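Local structure of hypothetical protein yqeU (1VHK) at residues Gly102-Gln114 against Ser145-Phe159. The protein probably methylates the N3 position of a single uridine in 16S ribosomal RNA, using S-adenosyl-L-methionine and acting on the assembled 30S subunit. Residues are numbered along the deposited sequence; the frame is centred on the assembly and turned at random.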
ATOM      1  N   GLY A 102      -5.337  -2.485  -1.347  1.00 17.01           N
ATOM      2  CA  GLY A 102      -5.935  -1.643  -2.296  1.00 16.07           C
ATOM      3  C   GLY A 102      -6.935  -0.680  -1.683  1.00 20.33           C
ATOM      4  O   GLY A 102      -7.019   0.483  -2.115  1.00 22.36           O
ATOM      5  N   THR A 103      -7.839  -1.167  -0.823  1.00 20.06           N
ATOM      6  CA  THR A 103      -8.776  -0.263  -0.164  1.00 21.68           C
ATOM      7  C   THR A 103      -7.992   0.670   0.772  1.00 21.13           C
ATOM      8  O   THR A 103      -8.169   1.901   0.704  1.00 17.85           O
ATOM      9  CB  THR A 103      -9.896  -1.007   0.599  1.00 23.97           C
ATOM     10  OG1 THR A 103     -10.557  -1.915  -0.304  1.00 20.45           O
ATOM     11  CG2 THR A 103     -10.950  -0.051   1.153  1.00 18.63           C
ATOM     12  N   GLU A 104      -7.094   0.121   1.600  1.00 20.58           N
ATOM     13  CA  GLU A 104      -6.314   0.993   2.492  1.00 22.48           C
ATOM     14  C   GLU A 104      -5.733   2.136   1.617  1.00 23.31           C
ATOM     15  O   GLU A 104      -5.935   3.292   1.939  1.00 24.05           O
ATOM     16  CB  GLU A 104      -5.195   0.342   3.253  1.00 22.59           C
ATOM     17  CG  GLU A 104      -5.329  -0.991   3.903  1.00 28.13           C
ATOM     18  CD  GLU A 104      -4.111  -1.591   4.577  1.00 27.11           C
ATOM     19  OE1 GLU A 104      -3.270  -0.883   5.165  1.00 23.47           O
ATOM     20  OE2 GLU A 104      -3.956  -2.849   4.573  1.00 26.33           O
ATOM     21  N   LEU A 105      -5.112   1.834   0.467  1.00 21.41           N
ATOM     22  CA  LEU A 105      -4.551   2.813  -0.390  1.00 20.85           C
ATOM     23  C   LEU A 105      -5.455   3.685  -1.230  1.00 21.53           C
ATOM     24  O   LEU A 105      -4.932   4.437  -2.089  1.00 21.10           O
ATOM     25  CB  LEU A 105      -3.429   2.205  -1.265  1.00 18.72           C
ATOM     26  CG  LEU A 105      -2.272   1.650  -0.424  1.00 22.88           C
ATOM     27  CD1 LEU A 105      -1.502   0.602  -1.201  1.00 21.85           C
ATOM     28  CD2 LEU A 105      -1.361   2.767   0.081  1.00 22.90           C
ATOM     29  N   GLY A 106      -6.767   3.680  -1.083  1.00 21.14           N
ATOM     30  CA  GLY A 106      -7.648   4.535  -1.812  1.00 20.88           C
ATOM     31  C   GLY A 106      -8.312   4.055  -3.052  1.00 20.92           C
ATOM     32  O   GLY A 106      -9.047   4.854  -3.682  1.00 22.87           O
ATOM     33  N   ALA A 107      -8.110   2.847  -3.524  1.00 20.83           N
ATOM     34  CA  ALA A 107      -8.742   2.342  -4.741  1.00 20.56           C
ATOM     35  C   ALA A 107     -10.244   2.565  -4.716  1.00 21.97           C
ATOM     36  O   ALA A 107     -10.892   2.380  -3.684  1.00 19.95           O
ATOM     37  CB  ALA A 107      -8.472   0.832  -4.850  1.00 19.78           C
ATOM     38  N   HIS A 108     -10.829   2.897  -5.877  1.00 24.82           N
ATOM     39  CA  HIS A 108     -12.255   3.160  -5.965  1.00 25.91           C
ATOM     40  C   HIS A 108     -13.074   1.918  -6.241  1.00 24.69           C
ATOM     41  O   HIS A 108     -14.200   1.812  -5.757  1.00 24.10           O
ATOM     42  CB  HIS A 108     -12.613   4.265  -6.990  1.00 29.08           C
ATOM     43  CG  HIS A 108     -14.103   4.490  -7.050  1.00 32.18           C
ATOM     44  ND1 HIS A 108     -14.792   5.170  -6.055  1.00 35.42           N
ATOM     45  CD2 HIS A 108     -15.036   4.052  -7.922  1.00 30.79           C
ATOM     46  CE1 HIS A 108     -16.087   5.160  -6.339  1.00 32.35           C
ATOM     47  NE2 HIS A 108     -16.254   4.491  -7.468  1.00 32.53           N
ATOM     48  N   ALA A 109     -12.506   0.942  -6.953  1.00 24.81           N
ATOM     49  CA  ALA A 109     -13.329  -0.260  -7.222  1.00 25.72           C
ATOM     50  C   ALA A 109     -12.401  -1.341  -7.756  1.00 25.57           C
ATOM     51  O   ALA A 109     -11.287  -0.979  -8.093  1.00 23.59           O
ATOM     52  CB  ALA A 109     -14.428   0.054  -8.226  1.00 23.55           C
ATOM     53  N   PHE A 110     -12.828  -2.620  -7.633  1.00 24.81           N
ATOM     54  CA  PHE A 110     -11.944  -3.669  -8.146  1.00 24.38           C
ATOM     55  C   PHE A 110     -12.651  -4.475  -9.216  1.00 26.10           C
ATOM     56  O   PHE A 110     -13.876  -4.631  -9.209  1.00 28.56           O
ATOM     57  CB  PHE A 110     -11.459  -4.585  -7.034  1.00 22.10           C
ATOM     58  CG  PHE A 110     -10.695  -3.934  -5.936  1.00 16.99           C
ATOM     59  CD1 PHE A 110      -9.327  -3.841  -5.967  1.00 14.63           C
ATOM     60  CD2 PHE A 110     -11.390  -3.367  -4.866  1.00 18.08           C
ATOM     61  CE1 PHE A 110      -8.639  -3.255  -4.911  1.00 19.73           C
ATOM     62  CE2 PHE A 110     -10.717  -2.751  -3.825  1.00 16.66           C
ATOM     63  CZ  PHE A 110      -9.334  -2.712  -3.850  1.00 19.34           C
ATOM     64  N   ILE A 111     -11.927  -4.884 -10.244  1.00 27.20           N
ATOM     65  CA  ILE A 111     -12.535  -5.645 -11.345  1.00 27.90           C
ATOM     66  C   ILE A 111     -11.633  -6.841 -11.680  1.00 28.58           C
ATOM     67  O   ILE A 111     -10.645  -6.633 -12.381  1.00 29.55           O
ATOM     68  CB  ILE A 111     -12.615  -4.807 -12.628  1.00 26.91           C
ATOM     69  CG1 ILE A 111     -13.408  -3.504 -12.422  1.00 25.22           C
ATOM     70  CG2 ILE A 111     -13.215  -5.639 -13.742  1.00 26.75           C
ATOM     71  CD1 ILE A 111     -13.187  -2.549 -13.580  1.00 26.88           C
ATOM     72  N   PRO A 112     -11.949  -8.005 -11.162  1.00 28.07           N
ATOM     73  CA  PRO A 112     -11.180  -9.215 -11.417  1.00 28.15           C
ATOM     74  C   PRO A 112     -11.545  -9.750 -12.793  1.00 27.95           C
ATOM     75  O   PRO A 112     -12.712  -9.608 -13.194  1.00 27.21           O
ATOM     76  CB  PRO A 112     -11.629 -10.174 -10.325  1.00 28.40           C
ATOM     77  CG  PRO A 112     -12.470  -9.384  -9.404  1.00 28.31           C
ATOM     78  CD  PRO A 112     -13.094  -8.292 -10.266  1.00 28.14           C
ATOM     79  N   PHE A 113     -10.608 -10.357 -13.505  1.00 27.92           N
ATOM     80  CA  PHE A 113     -10.995 -10.838 -14.844  1.00 30.75           C
ATOM     81  C   PHE A 113     -10.207 -12.056 -15.217  1.00 31.55           C
ATOM     82  O   PHE A 113      -9.088 -12.202 -14.728  1.00 32.20           O
ATOM     83  CB  PHE A 113     -10.872  -9.713 -15.884  1.00 30.89           C
ATOM     84  CG  PHE A 113      -9.446  -9.315 -16.156  1.00 28.76           C
ATOM     85  CD1 PHE A 113      -8.874  -8.236 -15.509  1.00 24.63           C
ATOM     86  CD2 PHE A 113      -8.679 -10.042 -17.043  1.00 29.64           C
ATOM     87  CE1 PHE A 113      -7.561  -7.902 -15.749  1.00 26.38           C
ATOM     88  CE2 PHE A 113      -7.352  -9.739 -17.250  1.00 30.22           C
ATOM     89  CZ  PHE A 113      -6.787  -8.662 -16.590  1.00 29.48           C
ATOM     90  N   GLN A 114     -10.821 -12.952 -16.006  1.00 33.86           N
ATOM     91  CA  GLN A 114     -10.070 -14.168 -16.390  1.00 35.45           C
ATOM     92  C   GLN A 114      -8.940 -13.756 -17.316  1.00 37.08           C
ATOM     93  O   GLN A 114      -9.223 -13.036 -18.299  1.00 39.47           O
ATOM     94  CB  GLN A 114     -10.976 -15.145 -17.149  1.00 35.00           C
ATOM     95  CG  GLN A 114     -10.426 -16.556 -17.243  1.00 34.34           C
ATOM     96  CD  GLN A 114     -10.199 -17.203 -15.894  1.00 41.05           C
ATOM     97  OE1 GLN A 114     -11.030 -17.047 -14.972  1.00 47.65           O
ATOM     98  NE2 GLN A 114      -9.088 -17.924 -15.716  1.00 35.06           N
ATOM     99  N   SER A 145      -9.299   1.925   7.638  1.00 29.90           N
ATOM    100  CA  SER A 145      -8.477   2.949   7.025  1.00 29.09           C
ATOM    101  C   SER A 145      -9.133   4.308   6.979  1.00 29.30           C
ATOM    102  O   SER A 145      -8.552   5.252   6.429  1.00 29.41           O
ATOM    103  CB  SER A 145      -8.045   2.542   5.614  1.00 26.35           C
ATOM    104  OG  SER A 145      -9.179   2.399   4.793  1.00 28.06           O
ATOM    105  N   TYR A 146     -10.356   4.394   7.476  1.00 29.50           N
ATOM    106  CA  TYR A 146     -11.087   5.640   7.555  1.00 28.19           C
ATOM    107  C   TYR A 146     -11.459   6.162   6.187  1.00 27.67           C
ATOM    108  O   TYR A 146     -11.353   7.358   5.920  1.00 28.44           O
ATOM    109  CB  TYR A 146     -10.284   6.688   8.351  1.00 26.98           C
ATOM    110  CG  TYR A 146     -10.435   6.515   9.838  1.00 27.65           C
ATOM    111  CD1 TYR A 146     -10.507   7.594  10.696  1.00 27.73           C
ATOM    112  CD2 TYR A 146     -10.625   5.254  10.393  1.00 30.85           C
ATOM    113  CE1 TYR A 146     -10.701   7.433  12.045  1.00 29.38           C
ATOM    114  CE2 TYR A 146     -10.831   5.078  11.741  1.00 32.61           C
ATOM    115  CZ  TYR A 146     -10.858   6.179  12.577  1.00 31.60           C
ATOM    116  OH  TYR A 146     -11.017   5.981  13.931  1.00 31.37           O
ATOM    117  N   ARG A 147     -11.879   5.251   5.326  1.00 27.53           N
ATOM    118  CA  ARG A 147     -12.360   5.657   4.004  1.00 28.10           C
ATOM    119  C   ARG A 147     -13.754   6.283   4.209  1.00 28.33           C
ATOM    120  O   ARG A 147     -14.364   6.087   5.259  1.00 24.97           O
ATOM    121  CB  ARG A 147     -12.448   4.439   3.086  1.00 28.16           C
ATOM    122  CG  ARG A 147     -11.161   3.929   2.526  1.00 27.24           C
ATOM    123  CD  ARG A 147     -10.541   4.871   1.499  1.00 30.89           C
ATOM    124  NE  ARG A 147     -11.272   4.897   0.247  1.00 31.00           N
ATOM    125  CZ  ARG A 147     -11.250   3.956  -0.684  1.00 29.44           C
ATOM    126  NH1 ARG A 147     -10.505   2.873  -0.537  1.00 29.47           N
ATOM    127  NH2 ARG A 147     -11.987   4.122  -1.764  1.00 29.49           N
ATOM    128  N   ASN A 148     -14.180   7.117   3.277  1.00 30.63           N
ATOM    129  CA  ASN A 148     -15.481   7.746   3.311  1.00 33.10           C
ATOM    130  C   ASN A 148     -16.464   6.944   2.452  1.00 34.94           C
ATOM    131  O   ASN A 148     -17.628   7.324   2.363  1.00 36.23           O
ATOM    132  CB  ASN A 148     -15.446   9.178   2.793  1.00 37.53           C
ATOM    133  CG  ASN A 148     -14.696  10.102   3.749  1.00 42.51           C
ATOM    134  OD1 ASN A 148     -13.467  10.017   3.796  1.00 44.29           O
ATOM    135  ND2 ASN A 148     -15.419  10.937   4.489  1.00 39.28           N
ATOM    136  N   GLU A 149     -15.965   5.876   1.847  1.00 34.79           N
ATOM    137  CA  GLU A 149     -16.689   4.989   1.000  1.00 35.51           C
ATOM    138  C   GLU A 149     -16.071   3.576   1.036  1.00 35.01           C
ATOM    139  O   GLU A 149     -14.869   3.434   1.216  1.00 35.07           O
ATOM    140  CB  GLU A 149     -16.678   5.428  -0.484  1.00 39.46           C
ATOM    141  CG  GLU A 149     -15.416   5.060  -1.230  1.00 48.22           C
ATOM    142  CD  GLU A 149     -15.524   4.814  -2.703  1.00 55.19           C
ATOM    143  OE1 GLU A 149     -16.033   5.685  -3.448  1.00 56.63           O
ATOM    144  OE2 GLU A 149     -15.077   3.728  -3.185  1.00 59.43           O
ATOM    145  N   VAL A 150     -16.900   2.597   0.725  1.00 33.96           N
ATOM    146  CA  VAL A 150     -16.476   1.203   0.626  1.00 32.16           C
ATOM    147  C   VAL A 150     -16.345   0.830  -0.850  1.00 32.95           C
ATOM    148  O   VAL A 150     -17.299   0.946  -1.627  1.00 32.47           O
ATOM    149  CB  VAL A 150     -17.535   0.290   1.280  1.00 28.41           C
ATOM    150  CG1 VAL A 150     -17.147  -1.168   1.105  1.00 22.39           C
ATOM    151  CG2 VAL A 150     -17.718   0.688   2.748  1.00 25.32           C
ATOM    152  N   PRO A 151     -15.155   0.465  -1.278  1.00 33.61           N
ATOM    153  CA  PRO A 151     -14.926   0.144  -2.677  1.00 34.86           C
ATOM    154  C   PRO A 151     -15.734  -1.071  -3.112  1.00 34.97           C
ATOM    155  O   PRO A 151     -15.829  -2.058  -2.399  1.00 34.57           O
ATOM    156  CB  PRO A 151     -13.442  -0.082  -2.807  1.00 33.27           C
ATOM    157  CG  PRO A 151     -12.837   0.228  -1.510  1.00 33.80           C
ATOM    158  CD  PRO A 151     -13.919   0.375  -0.486  1.00 33.98           C
ATOM    159  N   ARG A 152     -16.310  -0.970  -4.307  1.00 36.37           N
ATOM    160  CA  ARG A 152     -17.074  -2.037  -4.910  1.00 38.12           C
ATOM    161  C   ARG A 152     -16.190  -3.051  -5.618  1.00 37.53           C
ATOM    162  O   ARG A 152     -15.111  -2.765  -6.147  1.00 38.17           O
ATOM    163  CB  ARG A 152     -18.148  -1.469  -5.830  1.00 45.40           C
ATOM    164  CG  ARG A 152     -18.832  -2.489  -6.722  1.00 54.11           C
ATOM    165  CD  ARG A 152     -20.257  -2.097  -7.066  1.00 61.21           C
ATOM    166  NE  ARG A 152     -20.347  -1.232  -8.237  1.00 65.78           N
ATOM    167  CZ  ARG A 152     -20.558  -1.651  -9.479  1.00 68.74           C
ATOM    168  NH1 ARG A 152     -20.609  -0.748 -10.458  1.00 69.24           N
ATOM    169  NH2 ARG A 152     -20.723  -2.943  -9.748  1.00 68.06           N
ATOM    170  N   VAL A 153     -16.517  -4.316  -5.420  1.00 38.37           N
ATOM    171  CA  VAL A 153     -15.786  -5.424  -6.043  1.00 41.49           C
ATOM    172  C   VAL A 153     -16.711  -6.028  -7.103  1.00 43.89           C
ATOM    173  O   VAL A 153     -17.850  -6.415  -6.803  1.00 45.50           O
ATOM    174  CB  VAL A 153     -15.360  -6.485  -5.035  1.00 37.71           C
ATOM    175  CG1 VAL A 153     -14.303  -7.421  -5.619  1.00 37.66           C
ATOM    176  CG2 VAL A 153     -14.845  -5.868  -3.758  1.00 36.32           C
HETATM  177  N   MSE A 154     -16.302  -6.008  -8.357  1.00 46.16           N
HETATM  178  CA  MSE A 154     -17.213  -6.461  -9.421  1.00 48.45           C
HETATM  179  C   MSE A 154     -17.176  -7.955  -9.606  1.00 47.35           C
HETATM  180  O   MSE A 154     -16.478  -8.683  -8.896  1.00 45.52           O
HETATM  181  CB  MSE A 154     -16.884  -5.695 -10.701  1.00 57.27           C
HETATM  182  CG  MSE A 154     -16.795  -4.177 -10.478  1.00 66.89           C
HETATM  183 SE   MSE A 154     -17.037  -3.223 -12.137  1.00 81.72          SE
HETATM  184  CE  MSE A 154     -18.872  -3.639 -12.468  1.00 79.03           C
ATOM    185  N   ASP A 155     -17.957  -8.451 -10.569  1.00 48.24           N
ATOM    186  CA  ASP A 155     -17.948  -9.903 -10.829  1.00 48.59           C
ATOM    187  C   ASP A 155     -16.763 -10.242 -11.720  1.00 47.87           C
ATOM    188  O   ASP A 155     -16.299  -9.383 -12.479  1.00 48.84           O
ATOM    189  CB  ASP A 155     -19.235 -10.350 -11.485  1.00 53.38           C
ATOM    190  CG  ASP A 155     -20.314 -10.708 -10.486  1.00 58.75           C
ATOM    191  OD1 ASP A 155     -21.469 -10.262 -10.694  1.00 60.71           O
ATOM    192  OD2 ASP A 155     -19.985 -11.430  -9.514  1.00 61.44           O
ATOM    193  N   VAL A 156     -16.203 -11.438 -11.571  1.00 46.60           N
ATOM    194  CA  VAL A 156     -15.074 -11.768 -12.453  1.00 46.19           C
ATOM    195  C   VAL A 156     -15.502 -11.612 -13.911  1.00 45.21           C
ATOM    196  O   VAL A 156     -16.584 -11.953 -14.358  1.00 43.89           O
ATOM    197  CB  VAL A 156     -14.460 -13.111 -12.138  1.00 47.69           C
ATOM    198  CG1 VAL A 156     -14.486 -13.349 -10.622  1.00 45.81           C
ATOM    199  CG2 VAL A 156     -15.136 -14.248 -12.868  1.00 51.36           C
ATOM    200  N   HIS A 157     -14.681 -10.849 -14.634  1.00 44.33           N
ATOM    201  CA  HIS A 157     -14.919 -10.484 -16.002  1.00 41.21           C
ATOM    202  C   HIS A 157     -14.148 -11.385 -16.960  1.00 41.22           C
ATOM    203  O   HIS A 157     -13.037 -11.814 -16.675  1.00 38.98           O
ATOM    204  CB  HIS A 157     -14.409  -9.043 -16.266  1.00 36.43           C
ATOM    205  CG  HIS A 157     -15.374  -7.964 -15.906  1.00 29.24           C
ATOM    206  ND1 HIS A 157     -15.974  -7.867 -14.691  1.00 27.38           N
ATOM    207  CD2 HIS A 157     -15.822  -6.903 -16.634  1.00 28.43           C
ATOM    208  CE1 HIS A 157     -16.799  -6.828 -14.683  1.00 28.95           C
ATOM    209  NE2 HIS A 157     -16.715  -6.210 -15.847  1.00 25.91           N
ATOM    210  N   SER A 158     -14.810 -11.682 -18.083  1.00 41.93           N
ATOM    211  CA  SER A 158     -14.043 -12.433 -19.110  1.00 43.05           C
ATOM    212  C   SER A 158     -13.054 -11.375 -19.643  1.00 42.54           C
ATOM    213  O   SER A 158     -13.330 -10.193 -19.473  1.00 43.17           O
ATOM    214  CB  SER A 158     -14.955 -12.882 -20.230  1.00 43.61           C
ATOM    215  OG  SER A 158     -15.414 -11.748 -20.990  1.00 45.68           O
ATOM    216  N   PHE A 159     -12.014 -11.767 -20.327  1.00 44.95           N
ATOM    217  CA  PHE A 159     -11.101 -10.814 -20.942  1.00 46.05           C
ATOM    218  C   PHE A 159     -11.858  -9.897 -21.893  1.00 46.09           C
ATOM    219  O   PHE A 159     -11.609  -8.704 -21.936  1.00 46.86           O
ATOM    220  CB  PHE A 159      -9.979 -11.539 -21.685  1.00 49.18           C
ATOM    221  CG  PHE A 159      -8.926 -10.569 -22.154  1.00 53.98           C
ATOM    222  CD1 PHE A 159      -8.983 -10.047 -23.432  1.00 54.96           C
ATOM    223  CD2 PHE A 159      -7.911 -10.167 -21.301  1.00 54.62           C
ATOM    224  CE1 PHE A 159      -8.025  -9.141 -23.861  1.00 55.40           C
ATOM    225  CE2 PHE A 159      -6.961  -9.255 -21.726  1.00 56.04           C
ATOM    226  CZ  PHE A 159      -7.020  -8.746 -23.012  1.00 56.20           C
TER
HETATM  227  O   HOH W   1     -16.763   1.384  -5.787  1.00 42.03           O
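The guanidinium of R147 carries the carbonyl carbon of G106 over one face and the backbone O of E149 over the other, both toward the rim; near its plane at the edge lie the carbonyl oxygens of T103 and A107. The H157 ring takes I111 CG2 over the centre of one face, a CH-pi contact 3.8 Å from the centroid; ND1, donating to D155 O in the ring plane, helps fix its rotation. R147 NH1 donates to T103 O (2.8 Å) and NH2 to A107 O (2.8 Å), the latter from above the carbonyl plane. Bends at chi2 (-70°) and chi3 (-72°) fold the arginine back onto the Schellman turn that closes helix 94-104, where T103 O also accepts from G106 N. E149 OE2 forms a salt bridge with NH2, and E78 another with NE. A methionine at R147 would probably leave T103 O and A107 O without these donors and E78 and E149 without their cationic mate. I111 CG1 lies alongside the selenium of selenomethionine M154 (3.7 Å). Between these sites F110 N binds R152 O (2.7 Å) and M154 N binds F110 O; beyond a one-residue shift, H157 N reaches P112 O. The short, weakly bonded strand 152-153 thus runs parallel to 109-113 at one edge of this chain's parallel sheet in the SPOUT-family domain, with 82-88 on the other side of 109-113, helix 131-144 packing on T103, V153 and V156, and helix 239-253 against A107.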